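Local coordinates for protein shikimate kinase (Aquifex aeolicus, PDB 2PT5) that probably phosphorylates the 3-hydroxyl group of shikimate with ATP and magnesium, the fifth of seven steps on the pathway to chorismate, at residues Met1-Ile6 / Glu70-Thr76. Residues are numbered along the deposited sequence; the frame is centred on the assembly and turned at random.
Sequences MRIYLI and ENVVIST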
loop_
_atom_site.group_PDB
_atom_site.type_symbol
_atom_site.label_atom_id
_atom_site.label_comp_id
_atom_site.label_asym_id
_atom_site.label_seq_id
_atom_site.Cartn_x
_atom_site.Cartn_y
_atom_site.Cartn_z
HETATM N N MSE A 1 11.666 -4.199 13.726
HETATM C CA MSE A 1 11.465 -4.528 12.289
HETATM C C MSE A 1 10.334 -3.714 11.690
HETATM O O MSE A 1 9.273 -3.563 12.293
HETATM C CB MSE A 1 11.150 -6.005 12.141
HETATM C CG MSE A 1 9.954 -6.419 12.953
HETATM SE SE MSE A 1 9.656 -8.294 12.803
HETATM C CE MSE A 1 8.406 -8.504 14.268
ATOM N N ARG A 2 10.573 -3.184 10.498
ATOM C CA ARG A 2 9.580 -2.384 9.796
ATOM C C ARG A 2 9.178 -3.132 8.537
ATOM O O ARG A 2 10.033 -3.529 7.748
ATOM C CB ARG A 2 10.157 -1.015 9.422
ATOM C CG ARG A 2 10.742 -0.253 10.599
ATOM C CD ARG A 2 11.072 1.173 10.220
ATOM N NE ARG A 2 11.721 1.891 11.313
ATOM C CZ ARG A 2 13.023 1.847 11.573
ATOM N NH1 ARG A 2 13.836 1.118 10.818
ATOM N NH2 ARG A 2 13.513 2.539 12.589
ATOM N N ILE A 3 7.878 -3.323 8.354
ATOM C CA ILE A 3 7.373 -4.036 7.187
ATOM C C ILE A 3 6.405 -3.157 6.406
ATOM O O ILE A 3 5.379 -2.717 6.931
ATOM C CB ILE A 3 6.651 -5.321 7.609
ATOM C CG1 ILE A 3 7.626 -6.245 8.346
ATOM C CG2 ILE A 3 6.064 -6.013 6.387
ATOM C CD1 ILE A 3 6.930 -7.390 9.066
ATOM N N TYR A 4 6.722 -2.906 5.145
ATOM C CA TYR A 4 5.855 -2.067 4.330
ATOM C C TYR A 4 5.060 -2.866 3.317
ATOM O O TYR A 4 5.616 -3.702 2.605
ATOM C CB TYR A 4 6.679 -1.003 3.603
ATOM C CG TYR A 4 7.495 -0.129 4.527
ATOM C CD1 TYR A 4 8.803 -0.470 4.866
ATOM C CD2 TYR A 4 6.953 1.039 5.070
ATOM C CE1 TYR A 4 9.560 0.339 5.727
ATOM C CE2 TYR A 4 7.697 1.852 5.933
ATOM C CZ TYR A 4 9.003 1.497 6.256
ATOM O OH TYR A 4 9.749 2.302 7.102
ATOM N N LEU A 5 3.758 -2.605 3.249
ATOM C CA LEU A 5 2.906 -3.302 2.293
ATOM C C LEU A 5 2.563 -2.336 1.167
ATOM O O LEU A 5 2.109 -1.229 1.416
ATOM C CB LEU A 5 1.622 -3.794 2.966
ATOM C CG LEU A 5 1.774 -4.725 4.174
ATOM C CD1 LEU A 5 0.394 -5.211 4.590
ATOM C CD2 LEU A 5 2.683 -5.901 3.840
ATOM N N ILE A 6 2.791 -2.757 -0.073
ATOM C CA ILE A 6 2.506 -1.900 -1.213
ATOM C C ILE A 6 1.689 -2.652 -2.250
ATOM O O ILE A 6 1.686 -3.884 -2.279
ATOM C CB ILE A 6 3.820 -1.377 -1.855
ATOM C CG1 ILE A 6 4.553 -2.508 -2.582
ATOM C CG2 ILE A 6 4.730 -0.819 -0.775
ATOM C CD1 ILE A 6 5.913 -2.099 -3.155
ATOM N N GLU A 70 10.409 1.345 15.382
ATOM C CA GLU A 70 11.275 0.282 14.877
ATOM C C GLU A 70 10.502 -0.987 14.524
ATOM O O GLU A 70 10.902 -1.741 13.646
ATOM C CB GLU A 70 12.370 -0.047 15.892
ATOM C CG GLU A 70 13.528 0.931 15.892
ATOM C CD GLU A 70 14.537 0.624 16.973
ATOM O OE1 GLU A 70 14.667 -0.563 17.343
ATOM O OE2 GLU A 70 15.209 1.568 17.444
ATOM N N ASN A 71 9.389 -1.219 15.209
ATOM C CA ASN A 71 8.580 -2.401 14.957
ATOM C C ASN A 71 7.182 -1.951 14.570
ATOM O O ASN A 71 6.444 -1.395 15.392
ATOM C CB ASN A 71 8.542 -3.263 16.212
ATOM C CG ASN A 71 9.928 -3.624 16.698
ATOM O OD1 ASN A 71 10.627 -4.423 16.073
ATOM N ND2 ASN A 71 10.345 -3.020 17.807
ATOM N N VAL A 72 6.812 -2.195 13.317
ATOM C CA VAL A 72 5.510 -1.762 12.836
ATOM C C VAL A 72 5.252 -2.272 11.420
ATOM O O VAL A 72 6.192 -2.529 10.656
ATOM C CB VAL A 72 5.451 -0.209 12.822
ATOM C CG1 VAL A 72 6.389 0.328 11.738
ATOM C CG2 VAL A 72 4.021 0.283 12.616
ATOM N N VAL A 73 3.976 -2.450 11.092
ATOM C CA VAL A 73 3.580 -2.869 9.756
ATOM C C VAL A 73 2.845 -1.653 9.236
ATOM O O VAL A 73 1.892 -1.171 9.867
ATOM C CB VAL A 73 2.613 -4.054 9.774
ATOM C CG1 VAL A 73 2.163 -4.376 8.351
ATOM C CG2 VAL A 73 3.280 -5.260 10.410
ATOM N N ILE A 74 3.300 -1.136 8.103
ATOM C CA ILE A 74 2.689 0.042 7.511
ATOM C C ILE A 74 2.166 -0.270 6.117
ATOM O O ILE A 74 2.935 -0.707 5.259
ATOM C CB ILE A 74 3.718 1.180 7.391
ATOM C CG1 ILE A 74 4.180 1.617 8.780
ATOM C CG2 ILE A 74 3.129 2.344 6.630
ATOM C CD1 ILE A 74 5.436 2.468 8.741
ATOM N N SER A 75 0.864 -0.066 5.905
ATOM C CA SER A 75 0.258 -0.277 4.595
ATOM C C SER A 75 0.321 1.095 3.927
ATOM O O SER A 75 0.166 2.119 4.594
ATOM C CB SER A 75 -1.200 -0.749 4.721
ATOM O OG SER A 75 -1.979 0.172 5.470
ATOM N N THR A 76 0.577 1.117 2.624
ATOM C CA THR A 76 0.694 2.376 1.891
ATOM C C THR A 76 -0.432 2.566 0.874
ATOM O O THR A 76 -1.120 1.615 0.507
ATOM C CB THR A 76 2.050 2.443 1.156
ATOM O OG1 THR A 76 2.131 1.370 0.208
ATOM C CG2 THR A 76 3.204 2.306 2.146
#
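Ile3 and Ile74 sit at the middle of a parallel strand pair, 2-6 beside 72-75, in the five-stranded sheet of the P-loop kinase fold; these are the first and third strands in the chain, neighbours in the order 2-3-1-4-5. The backbone ladder runs through Met1 O, Ile3 N, Ile3 O, Leu5 N and Leu5 O. Its central rung, Ile74 N to Ile3 O, is 2.9 Å long and nearly straight.

Tyr4 carries the side-chain contact with Ile74, starting at Tyr4 CB, 4.1 Å from Ile74 O. With chi1 at -57° the ring swings back beside its own backbone N, and it runs alongside the Ile74 side chain, both pointing the same way. On the ring, CD2 meets Ile74 CB at 4.0 Å and CE2 meets Ile74 CD1 at 3.7 Å. The hydroxyl at the tip bonds to Ser67 OG, beyond the strands, which gives this buried polar atom a partner, while Met90 of helix 84-91 packs against the side chain.

Arg2 shares this face of the sheet. Its extended chain passes Glu70, whose CA lies over one face of the guanidinium; NE bonds to Lys69 O and NH1 to Arg93 O. On the other face, Leu5 CG packs on Val73 CG1 at 4.2 Å, and Leu20 and Leu24 of helix 13-24 touch Ile3.

Strand 2-6 leads into the phosphate-binding loop, and Thr76 O bonds to Lys13 NZ, a predicted ATP ligand, which puts the ends of both strands beside the probable nucleotide site. There Leu5 O is gripped twice by one residue: Thr76 N reaches it nearly end-on, and Thr76 OG1, set between its own backbone N and carbonyl carbon (chi1 61°), donates a second bond of 2.9 Å, tilted 19° from the carbonyl plane.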